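Local coordinates for protein endoglucanase family 5 (Clostridium acetobutylicum ATCC 824, PDB 6PZ7) that probably hydrolyses internal linkages of cellulose and related plant glucans as a broad-specificity endoglucanase of subfamily GH5_4, at residues I45-E50 with G315-N320; A51-V56 with K328-I333; L22-D27 with N304-V309; G36-K39 with A43-D46. All blocks are in the same frame, centred on the assembly; numbering follows the deposited sequence. Where two conformers were deposited one is given.

Contact 1: residues I45-E50 with G315-N320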
loop_
_atom_site.group_PDB
_atom_site.type_symbol
_atom_site.label_atom_id
_atom_site.label_comp_id
_atom_site.label_asym_id
_atom_site.label_seq_id
_atom_site.Cartn_x
_atom_site.Cartn_y
_atom_site.Cartn_z
ATOM N N ILE A 45 -6.432 7.154 14.994
ATOM C CA ILE A 45 -5.177 7.562 14.350
ATOM C C ILE A 45 -4.171 8.073 15.388
ATOM O O ILE A 45 -2.955 7.821 15.282
ATOM C CB ILE A 45 -5.464 8.570 13.225
ATOM C CG1 ILE A 45 -6.392 7.958 12.180
ATOM C CG2 ILE A 45 -4.171 9.097 12.631
ATOM C CD1 ILE A 45 -5.891 6.658 11.549
ATOM N N ASP A 46 -4.650 8.743 16.440
ATOM C CA ASP A 46 -3.776 9.146 17.534
ATOM C C ASP A 46 -3.094 7.928 18.174
ATOM O O ASP A 46 -1.930 8.010 18.587
ATOM C CB ASP A 46 -4.589 9.899 18.608
ATOM C CG ASP A 46 -5.054 11.274 18.195
ATOM O OD1 ASP A 46 -4.631 11.847 17.169
ATOM O OD2 ASP A 46 -5.874 11.845 18.949
ATOM N N LYS A 47 -3.815 6.814 18.300
ATOM C CA LYS A 47 -3.203 5.603 18.857
ATOM C C LYS A 47 -2.025 5.148 17.992
ATOM O O LYS A 47 -0.990 4.703 18.499
ATOM C CB LYS A 47 -4.258 4.501 18.890
ATOM C CG LYS A 47 -3.983 3.347 19.811
ATOM C CD LYS A 47 -4.348 3.656 21.255
ATOM C CE LYS A 47 -4.057 2.429 22.025
ATOM N NZ LYS A 47 -4.119 2.653 23.455
ATOM N N ILE A 48 -2.188 5.224 16.674
ATOM C CA ILE A 48 -1.120 4.867 15.740
ATOM C C ILE A 48 0.104 5.739 15.948
ATOM O O ILE A 48 1.239 5.242 16.046
ATOM C CB ILE A 48 -1.629 4.973 14.284
ATOM C CG1 ILE A 48 -2.919 4.167 14.060
ATOM C CG2 ILE A 48 -0.525 4.658 13.286
ATOM C CD1 ILE A 48 -2.821 2.745 14.444
ATOM N N LYS A 49 -0.103 7.054 16.035
ATOM C CA LYS A 49 1.001 7.978 16.257
ATOM C C LYS A 49 1.689 7.710 17.582
ATOM O O LYS A 49 2.929 7.683 17.658
ATOM C CB LYS A 49 0.457 9.404 16.226
ATOM C CG LYS A 49 1.441 10.506 16.599
ATOM C CD LYS A 49 2.558 10.592 15.599
ATOM C CE LYS A 49 3.420 11.852 15.850
ATOM N NZ LYS A 49 4.203 12.184 14.624
ATOM N N GLU A 50 0.901 7.506 18.638
ATOM C CA GLU A 50 1.444 7.299 19.976
ATOM C C GLU A 50 2.270 6.020 20.063
ATOM O O GLU A 50 3.194 5.941 20.886
ATOM C CB GLU A 50 0.294 7.249 20.987
ATOM C CG GLU A 50 -0.353 8.632 21.228
ATOM C CD GLU A 50 -1.754 8.594 21.880
ATOM O OE1 GLU A 50 -2.291 7.523 22.251
ATOM O OE2 GLU A 50 -2.355 9.703 22.001
ATOM N N GLY A 315 -5.529 -7.897 11.942
ATOM C CA GLY A 315 -5.647 -6.733 12.804
ATOM C C GLY A 315 -4.802 -6.845 14.051
ATOM O O GLY A 315 -4.761 -7.887 14.699
ATOM N N ILE A 316 -4.205 -5.731 14.447
ATOM C CA ILE A 316 -3.428 -5.660 15.675
ATOM C C ILE A 316 -3.935 -4.588 16.633
ATOM O O ILE A 316 -3.622 -4.664 17.834
ATOM C CB ILE A 316 -1.899 -5.534 15.401
ATOM C CG1 ILE A 316 -1.579 -4.288 14.598
ATOM C CG2 ILE A 316 -1.413 -6.799 14.665
ATOM C CD1 ILE A 316 -0.072 -4.054 14.332
ATOM N N LEU A 317 -4.707 -3.611 16.146
ATOM C CA LEU A 317 -5.402 -2.624 16.968
ATOM C C LEU A 317 -6.876 -3.013 17.059
ATOM O O LEU A 317 -7.500 -3.306 16.020
ATOM C CB LEU A 317 -5.285 -1.243 16.328
ATOM C CG LEU A 317 -6.021 -0.098 17.030
ATOM C CD1 LEU A 317 -5.475 0.155 18.406
ATOM C CD2 LEU A 317 -5.958 1.163 16.203
ATOM N N ASP A 318 -7.448 -3.016 18.256
ATOM C CA ASP A 318 -8.895 -3.089 18.411
ATOM C C ASP A 318 -9.369 -1.643 18.359
ATOM O O ASP A 318 -9.161 -0.867 19.305
ATOM C CB ASP A 318 -9.281 -3.777 19.723
ATOM C CG ASP A 318 -10.789 -3.845 19.932
ATOM O OD1 ASP A 318 -11.555 -3.016 19.395
ATOM O OD2 ASP A 318 -11.230 -4.706 20.753
ATOM N N ARG A 319 -9.984 -1.269 17.228
ATOM C CA ARG A 319 -10.364 0.118 17.012
ATOM C C ARG A 319 -11.536 0.526 17.886
ATOM O O ARG A 319 -11.696 1.718 18.178
ATOM C CB ARG A 319 -10.758 0.322 15.567
ATOM C CG ARG A 319 -9.637 0.032 14.598
ATOM C CD ARG A 319 -10.056 0.249 13.173
ATOM N NE ARG A 319 -9.144 -0.389 12.240
ATOM C CZ ARG A 319 -9.329 -0.409 10.930
ATOM N NH1 ARG A 319 -10.330 0.269 10.390
ATOM N NH2 ARG A 319 -8.514 -1.120 10.170
ATOM N N ASN A 320 -12.370 -0.429 18.295
ATOM C CA ASN A 320 -13.584 -0.111 19.037
ATOM C C ASN A 320 -13.300 0.236 20.481
ATOM O O ASN A 320 -14.068 1.008 21.081
ATOM C CB ASN A 320 -14.527 -1.311 18.983
ATOM C CG ASN A 320 -15.069 -1.536 17.618
ATOM O OD1 ASN A 320 -15.612 -0.622 17.015
ATOM N ND2 ASN A 320 -14.917 -2.744 17.110
#
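D318 OD1 is gripped by two backbone amides, N320 N at 2.9 Å and N321 N beyond it, in an Asx turn that follows L317, the residue packed against K47 and I48. The fold is a (β/α)8 TIM barrel: K47 and I48 belong to helix 42-51, which comes after the first barrel strand, and L317 lies on strand 317-318 of a small antiparallel hairpin between the last barrel strand, 298-303, and the closing helix 327-334. The N320 N-H reaches OD1 nearly head-on to the C-O bond, but the N-H...O angle is bent to 131°.

Across the contact everything is apolar. L317 stands with CG opposite its backbone N (chi1 177°), which sends its two methyls toward the helix, one to each neighbour. L317 CD1 lies 3.8 Å from K47 CG, so the lysine contributes its aliphatic stem. Beyond CG the K47 chain kinks (chi2 81°) and carries its ammonium away from L317 to a weak hydrogen bond with L322 O. The second methyl goes to I48, on the buried side of the helix. W324, on the partner strand of the hairpin, touches K47, I48 and L317 alike.

Elsewhere in 315-320 the chain is tied to the barrel and its loops by polar bonds. D303 OD2 accepts from both I316 N and L317 N, and R319 reaches G23 O and T25 OG1 through NH2 and NH1. The isoleucine contact itself is a meeting of two methyls, I48 CD1 and L317 CD2, 3.9 Å apart.

Contact 2: residues A51-V56 with K328-I333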
loop_
_atom_site.group_PDB
_atom_site.type_symbol
_atom_site.label_atom_id
_atom_site.label_comp_id
_atom_site.label_asym_id
_atom_site.label_seq_id
_atom_site.Cartn_x
_atom_site.Cartn_y
_atom_site.Cartn_z
ATOM N N ALA A 51 1.984 5.019 19.239
ATOM C CA ALA A 51 2.761 3.781 19.254
ATOM C C ALA A 51 4.119 3.954 18.585
ATOM O O ALA A 51 5.029 3.148 18.832
ATOM C CB ALA A 51 1.989 2.652 18.568
ATOM N N GLY A 52 4.299 4.955 17.741
ATOM C CA GLY A 52 5.579 5.215 17.097
ATOM C C GLY A 52 5.598 5.001 15.590
ATOM O O GLY A 52 6.676 5.089 14.993
ATOM N N PHE A 53 4.477 4.700 14.965
ATOM C CA PHE A 53 4.427 4.707 13.519
ATOM C C PHE A 53 4.611 6.128 13.022
ATOM O O PHE A 53 4.228 7.078 13.710
ATOM C CB PHE A 53 3.073 4.181 13.049
ATOM C CG PHE A 53 2.860 2.716 13.305
ATOM C CD1 PHE A 53 2.175 2.298 14.442
ATOM C CD2 PHE A 53 3.326 1.765 12.420
ATOM C CE1 PHE A 53 1.932 0.976 14.666
ATOM C CE2 PHE A 53 3.114 0.404 12.635
ATOM C CZ PHE A 53 2.411 0.015 13.769
ATOM N N ASN A 54 5.181 6.283 11.814
ATOM C CA ASN A 54 5.258 7.601 11.191
ATOM C C ASN A 54 4.550 7.699 9.851
ATOM O O ASN A 54 4.623 8.763 9.214
ATOM C CB ASN A 54 6.697 8.140 11.065
ATOM C CG ASN A 54 6.745 9.652 10.972
ATOM O OD1 ASN A 54 6.023 10.333 11.691
ATOM N ND2 ASN A 54 7.606 10.178 10.112
ATOM N N THR A 55 3.837 6.661 9.438
ATOM C CA THR A 55 3.081 6.625 8.192
ATOM C C THR A 55 1.781 5.869 8.407
ATOM O O THR A 55 1.769 4.818 9.078
ATOM C CB THR A 55 3.884 5.868 7.104
ATOM O OG1 THR A 55 5.085 6.561 6.825
ATOM C CG2 THR A 55 3.122 5.737 5.801
ATOM N N VAL A 56 0.695 6.379 7.837
ATOM C CA VAL A 56 -0.550 5.635 7.683
ATOM C C VAL A 56 -0.857 5.537 6.203
ATOM O O VAL A 56 -0.911 6.557 5.507
ATOM C CB VAL A 56 -1.706 6.297 8.459
ATOM C CG1 VAL A 56 -2.994 5.574 8.171
ATOM C CG2 VAL A 56 -1.392 6.283 9.942
ATOM N N LYS A 328 3.262 -7.235 22.181
ATOM C CA LYS A 328 4.650 -7.568 21.857
ATOM C C LYS A 328 4.906 -7.384 20.368
ATOM O O LYS A 328 5.930 -6.821 19.957
ATOM C CB LYS A 328 4.906 -9.000 22.268
ATOM C CG LYS A 328 6.256 -9.583 21.930
ATOM C CD LYS A 328 6.270 -11.073 22.268
ATOM C CE LYS A 328 7.600 -11.708 21.944
ATOM N NZ LYS A 328 7.751 -13.047 22.670
ATOM N N LEU A 329 3.939 -7.779 19.548
ATOM C CA LEU A 329 4.036 -7.647 18.105
ATOM C C LEU A 329 4.092 -6.188 17.698
ATOM O O LEU A 329 4.923 -5.800 16.880
ATOM C CB LEU A 329 2.855 -8.391 17.473
ATOM C CG LEU A 329 2.663 -8.270 15.989
ATOM C CD1 LEU A 329 3.905 -8.665 15.173
ATOM C CD2 LEU A 329 1.483 -9.065 15.544
ATOM N N VAL A 330 3.204 -5.350 18.239
ATOM C CA VAL A 330 3.242 -3.951 17.836
ATOM C C VAL A 330 4.605 -3.356 18.159
ATOM O O VAL A 330 5.188 -2.618 17.354
ATOM C CB VAL A 330 2.087 -3.151 18.472
ATOM C CG1 VAL A 330 2.078 -1.705 17.893
ATOM C CG2 VAL A 330 0.741 -3.794 18.225
ATOM N N ARG A 331 5.122 -3.658 19.353
ATOM C CA ARG A 331 6.405 -3.086 19.751
ATOM C C ARG A 331 7.529 -3.522 18.807
ATOM O O ARG A 331 8.412 -2.708 18.480
ATOM C CB ARG A 331 6.711 -3.429 21.208
ATOM C CG ARG A 331 7.893 -2.677 21.804
ATOM C CD ARG A 331 7.603 -1.193 21.950
ATOM N NE ARG A 331 8.759 -0.522 22.521
ATOM C CZ ARG A 331 8.791 0.761 22.851
ATOM N NH1 ARG A 331 7.730 1.523 22.663
ATOM N NH2 ARG A 331 9.894 1.262 23.374
ATOM N N THR A 332 7.549 -4.781 18.358
ATOM C CA THR A 332 8.560 -5.213 17.386
ATOM C C THR A 332 8.425 -4.506 16.044
ATOM O O THR A 332 9.420 -4.364 15.302
ATOM C CB THR A 332 8.599 -6.734 17.165
ATOM O OG1 THR A 332 7.386 -7.252 16.605
ATOM C CG2 THR A 332 8.831 -7.440 18.497
ATOM N N ILE A 333 7.201 -4.129 15.651
ATOM C CA ILE A 333 7.016 -3.414 14.398
ATOM C C ILE A 333 7.634 -2.023 14.465
ATOM O O ILE A 333 8.268 -1.581 13.498
ATOM C CB ILE A 333 5.540 -3.387 13.987
ATOM C CG1 ILE A 333 5.007 -4.804 13.681
ATOM C CG2 ILE A 333 5.317 -2.462 12.784
ATOM C CD1 ILE A 333 3.534 -4.926 13.744
HETATM O O HOH W 1 4.978 1.612 21.414
#
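The chain leaves helix 42-51 at G52, whose positive phi (113°) belongs to a Schellman motif, and A51 and F53 on either side of this glycine face helix 327-334. In the TIM barrel this sets the turn leading into the second strand, 55-58, against the last helix of the chain. The backbones stay apart: A51 CA and R331 CA are 7.8 Å from each other, F53 CA and I333 CA 8.6 Å, and side chains fill the interval.

F53 does most of the filling. A chi1 of -69° sets its CG beside the backbone N, and the ring reaches toward V330 and I333, which lie one turn apart on the helix. I333 CG2 comes to 3.6 Å from F53 CE2, oblique to the ring. At another ring carbon, F53 CE1, V330 CG1 lies 4.2 Å away, also oblique, in the one of V330's two conformers described here; the same methyl loosely meets the methyl of A51. W20 meets the phenyl ring with the planes at about 60°, and W324 touches A51, F53 and V330, so the aromatic group is enclosed.

Within the helix, L329 O takes two donors, I333 N and the hydroxyl of T332. T332 OG1 lies 2.9 Å from L329 O and its bond is tilted from the carbonyl plane, an arrangement that folds the hydroxyl back onto its own helix. The polar link between the segments is one water, at the outer rim. It donates to A51 O at 3.0 Å and accepts from R331 NH1, lying at the edge of the guanidinium and in its plane.

Contact 3: residues L22-D27 with N304-V309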
loop_
_atom_site.group_PDB
_atom_site.type_symbol
_atom_site.label_atom_id
_atom_site.label_comp_id
_atom_site.label_asym_id
_atom_site.label_seq_id
_atom_site.Cartn_x
_atom_site.Cartn_y
_atom_site.Cartn_z
ATOM N N LEU A 22 -4.806 1.494 7.264
ATOM C CA LEU A 22 -6.225 1.575 7.647
ATOM C C LEU A 22 -7.031 0.649 6.734
ATOM O O LEU A 22 -7.761 1.068 5.847
ATOM C CB LEU A 22 -6.693 3.012 7.562
ATOM C CG LEU A 22 -8.101 3.306 8.060
ATOM C CD1 LEU A 22 -8.176 3.176 9.594
ATOM C CD2 LEU A 22 -8.509 4.701 7.598
ATOM N N GLY A 23 -6.828 -0.661 6.903
ATOM C CA GLY A 23 -7.374 -1.633 5.959
ATOM C C GLY A 23 -8.833 -1.979 6.174
ATOM O O GLY A 23 -9.379 -1.835 7.280
ATOM N N ASN A 24 -9.469 -2.444 5.110
ATOM C CA ASN A 24 -10.885 -2.819 5.148
ATOM C C ASN A 24 -11.765 -1.690 5.659
ATOM O O ASN A 24 -12.739 -1.911 6.378
ATOM C CB ASN A 24 -11.120 -4.124 5.924
ATOM C CG ASN A 24 -10.759 -5.364 5.133
ATOM O OD1 ASN A 24 -10.035 -5.324 4.145
ATOM N ND2 ASN A 24 -11.253 -6.515 5.626
ATOM N N THR A 25 -11.448 -0.471 5.213
ATOM C CA THR A 25 -12.086 0.751 5.677
ATOM C C THR A 25 -12.559 1.549 4.463
ATOM O O THR A 25 -13.601 1.227 3.897
ATOM C CB THR A 25 -11.164 1.486 6.646
ATOM O OG1 THR A 25 -10.751 0.546 7.673
ATOM C CG2 THR A 25 -11.804 2.638 7.344
ATOM N N LEU A 26 -11.821 2.570 4.013
ATOM C CA LEU A 26 -12.214 3.284 2.800
ATOM C C LEU A 26 -12.065 2.437 1.523
ATOM O O LEU A 26 -12.566 2.828 0.456
ATOM C CB LEU A 26 -11.504 4.624 2.697
ATOM C CG LEU A 26 -11.797 5.594 3.829
ATOM C CD1 LEU A 26 -10.891 6.804 3.731
ATOM C CD2 LEU A 26 -13.233 6.012 3.911
ATOM N N ASP A 27 -11.386 1.323 1.659
ATOM C CA ASP A 27 -11.268 0.299 0.633
ATOM C C ASP A 27 -12.419 -0.668 0.634
ATOM O O ASP A 27 -12.575 -1.441 -0.342
ATOM C CB ASP A 27 -9.932 -0.455 0.757
ATOM C CG ASP A 27 -9.583 -0.923 2.151
ATOM O OD1 ASP A 27 -9.121 -2.090 2.312
ATOM O OD2 ASP A 27 -9.726 -0.149 3.129
ATOM N N ASN A 304 -6.537 -5.012 9.017
ATOM C CA ASN A 304 -7.916 -5.002 8.515
ATOM C C ASN A 304 -8.959 -4.989 9.616
ATOM O O ASN A 304 -10.150 -5.140 9.336
ATOM C CB ASN A 304 -8.144 -6.124 7.506
ATOM C CG ASN A 304 -7.953 -7.506 8.098
ATOM O OD1 ASN A 304 -7.645 -7.674 9.285
ATOM N ND2 ASN A 304 -8.101 -8.496 7.246
ATOM N N GLY A 305 -8.551 -4.834 10.867
ATOM C CA GLY A 305 -9.512 -4.765 11.956
ATOM C C GLY A 305 -10.008 -6.108 12.438
ATOM O O GLY A 305 -10.962 -6.152 13.243
ATOM N N LYS A 306 -9.447 -7.208 11.968
ATOM C CA LYS A 306 -9.887 -8.567 12.308
ATOM C C LYS A 306 -8.771 -9.208 13.131
ATOM O O LYS A 306 -7.686 -9.504 12.609
ATOM C CB LYS A 306 -10.144 -9.358 11.025
ATOM C CG LYS A 306 -11.344 -8.831 10.212
ATOM C CD LYS A 306 -11.366 -9.450 8.804
ATOM C CE LYS A 306 -11.731 -10.895 8.812
ATOM N NZ LYS A 306 -11.945 -11.321 7.394
ATOM N N SER A 307 -9.034 -9.476 14.414
ATOM C CA SER A 307 -8.010 -10.012 15.311
ATOM C C SER A 307 -8.380 -11.342 15.944
ATOM O O SER A 307 -7.692 -11.773 16.872
ATOM C CB SER A 307 -7.648 -8.972 16.366
ATOM O OG SER A 307 -8.787 -8.633 17.142
ATOM N N ALA A 308 -9.409 -12.015 15.453
ATOM C CA ALA A 308 -9.726 -13.371 15.888
ATOM C C ALA A 308 -8.716 -14.349 15.308
ATOM O O ALA A 308 -7.786 -13.964 14.616
ATOM C CB ALA A 308 -11.136 -13.718 15.426
ATOM N N VAL A 309 -8.868 -15.625 15.592
ATOM C CA VAL A 309 -7.902 -16.618 15.158
ATOM C C VAL A 309 -8.232 -17.123 13.758
ATOM O O VAL A 309 -9.375 -17.525 13.491
ATOM C CB VAL A 309 -7.842 -17.784 16.167
ATOM C CG1 VAL A 309 -6.930 -18.871 15.650
ATOM C CG2 VAL A 309 -7.354 -17.290 17.506
HETATM O O HOH W 2 -12.777 -6.265 8.083
HETATM O O HOH W 3 -8.040 -7.596 4.493
#
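N24 has its CG opposite the carbonyl carbon (chi1 -77°), whereas N304 places CG between its backbone N and carbonyl carbon (chi1 62°), and the two side chains thereby run side by side in the same direction. N24 CG rests 3.6 Å from N304 CB, and the amide planes are turned 50° against each other. The segments leave the C-terminal ends of the first and last strands of the TIM barrel, the end that holds the active site in this fold.

Two waters bridge the segments. One, between the side-chain amides, accepts from N304 ND2 at 2.9 Å and donates to N24 OD1; the other accepts from N24 ND2 at 2.9 Å and may donate to the backbone carbonyl, N304 O. N304 ND2 also donates to D312 O, while N304 OD1 receives K306 N in a long Asx-turn bond (3.3 Å). On the other segment the carboxylate of D27 takes N24 N at OD1, 2.8 Å away, and T25 N at OD2, from above its plane.

Protein partners at both ends of its amide thus fix the orientation of N304, whereas N24 meets it through water, which could serve either orientation of that amide; the polar bridge depends on ordered water.

Contact 4: residues G36-K39 with A43-D46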
loop_
_atom_site.group_PDB
_atom_site.type_symbol
_atom_site.label_atom_id
_atom_site.label_comp_id
_atom_site.label_asym_id
_atom_site.label_seq_id
_atom_site.Cartn_x
_atom_site.Cartn_y
_atom_site.Cartn_z
ATOM N N GLY A 36 -17.337 -4.186 8.329
ATOM C CA GLY A 36 -17.390 -4.444 9.739
ATOM C C GLY A 36 -16.533 -3.553 10.600
ATOM O O GLY A 36 -16.604 -3.679 11.820
ATOM N N ASN A 37 -15.736 -2.664 10.040
ATOM C CA ASN A 37 -14.962 -1.737 10.852
ATOM C C ASN A 37 -15.828 -0.554 11.254
ATOM O O ASN A 37 -16.730 -0.156 10.521
ATOM C CB ASN A 37 -13.697 -1.291 10.123
ATOM C CG ASN A 37 -12.578 -2.296 10.232
ATOM O OD1 ASN A 37 -12.237 -2.684 11.335
ATOM N ND2 ASN A 37 -12.012 -2.710 9.148
ATOM N N PRO A 38 -15.568 0.026 12.417
ATOM C CA PRO A 38 -16.288 1.236 12.830
ATOM C C PRO A 38 -15.826 2.408 11.969
ATOM O O PRO A 38 -14.748 2.391 11.352
ATOM C CB PRO A 38 -15.819 1.413 14.282
ATOM C CG PRO A 38 -14.433 0.812 14.314
ATOM C CD PRO A 38 -14.537 -0.372 13.402
ATOM N N LYS A 39 -16.627 3.460 11.916
ATOM C CA LYS A 39 -16.184 4.686 11.255
ATOM C C LYS A 39 -14.893 5.179 11.912
ATOM O O LYS A 39 -14.784 5.245 13.140
ATOM C CB LYS A 39 -17.291 5.732 11.340
ATOM C CG LYS A 39 -16.975 7.008 10.582
ATOM C CD LYS A 39 -18.167 7.940 10.570
ATOM C CE LYS A 39 -17.812 9.250 9.871
ATOM N NZ LYS A 39 -18.992 10.182 9.761
ATOM N N ALA A 43 -9.171 9.679 17.206
ATOM C CA ALA A 43 -8.585 8.975 18.346
ATOM C C ALA A 43 -7.919 7.666 17.925
ATOM O O ALA A 43 -6.901 7.261 18.494
ATOM C CB ALA A 43 -9.643 8.705 19.401
ATOM N N MET A 44 -8.476 6.976 16.934
ATOM C CA MET A 44 -7.833 5.761 16.420
ATOM C C MET A 44 -6.474 6.096 15.810
ATOM O O MET A 44 -5.468 5.421 16.053
ATOM C CB MET A 44 -8.741 5.088 15.378
ATOM C CG MET A 44 -10.033 4.526 15.939
ATOM S SD MET A 44 -11.128 4.046 14.578
ATOM C CE MET A 44 -12.687 3.947 15.480
ATOM N N ILE A 45 -6.432 7.154 14.994
ATOM C CA ILE A 45 -5.177 7.562 14.350
ATOM C C ILE A 45 -4.171 8.073 15.388
ATOM O O ILE A 45 -2.955 7.821 15.282
ATOM C CB ILE A 45 -5.464 8.570 13.225
ATOM C CG1 ILE A 45 -6.392 7.958 12.180
ATOM C CG2 ILE A 45 -4.171 9.097 12.631
ATOM C CD1 ILE A 45 -5.891 6.658 11.549
ATOM N N ASP A 46 -4.650 8.743 16.440
ATOM C CA ASP A 46 -3.776 9.146 17.534
ATOM C C ASP A 46 -3.094 7.928 18.174
ATOM O O ASP A 46 -1.930 8.010 18.587
ATOM C CB ASP A 46 -4.589 9.899 18.608
ATOM C CG ASP A 46 -5.054 11.274 18.195
ATOM O OD1 ASP A 46 -4.631 11.847 17.169
ATOM O OD2 ASP A 46 -5.874 11.845 18.949
#
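The loop from the first strand of the TIM barrel, 19-22, to the first helix after it, 42-51, folds back so that P38 and K39 meet M44 in the helix's opening turn. It is a short-range closure within one β-α connection, with three residues between the segments, and M44 carries it almost alone. M44 leaves the backbone with CG beside its N (chi1 -67°), and beyond that the chain is extended (chi2 170°, chi3 -163°), so the thioether projects straight off the helix and the terminal methyl does the touching. M44 CE lies 3.8 Å from P38 CG, at the outer corner of the pyrrolidine ring. The same methyl lies 3.4 Å from K39 O, while M44 SD stays farther from that oxygen, at 4.1 Å. The methyl therefore touches both the proline ring and the carbonyl, with the sulfur set back. K39 takes part through its backbone: its side chain starts away from the helix and runs out fully extended.

N37, just before the proline, ties the loop inward, its ND2 donating to both N24 O and N304 O. At the helix start, M44 N is bonded to T41 OG1, and D46 forms a salt bridge with K42.

Around the contact, P38 also touches N320 and M44 touches L322, both in the turn of the hairpin formed by strands 317-318 and 323-324. K39 packs on R81 of helix 76-91, so the loop touches both that helix and the hairpin.

How the contacts relate
Contacts 1 to 3 join the start of the TIM barrel to its last strand and what follows, and contact 4 lies within the first β-α connection. Contact 3 joins the loops after strands 19-22 and 298-303, and contact 4 is nested inside the chain it closes. Contacts 1 and 4 share I45 and D46 of helix 42-51, and their centres are about 7 Å apart. Contact 2 follows where that helix ends, about 10 Å from contact 1 and about 16 Å from contact 3, centre to centre. Contacts 1, 2 and 3 interlace along the chain, each pairing an early segment with a late one. Together they bring the C-terminal region, hairpin and final helix included, onto the beginning of the barrel.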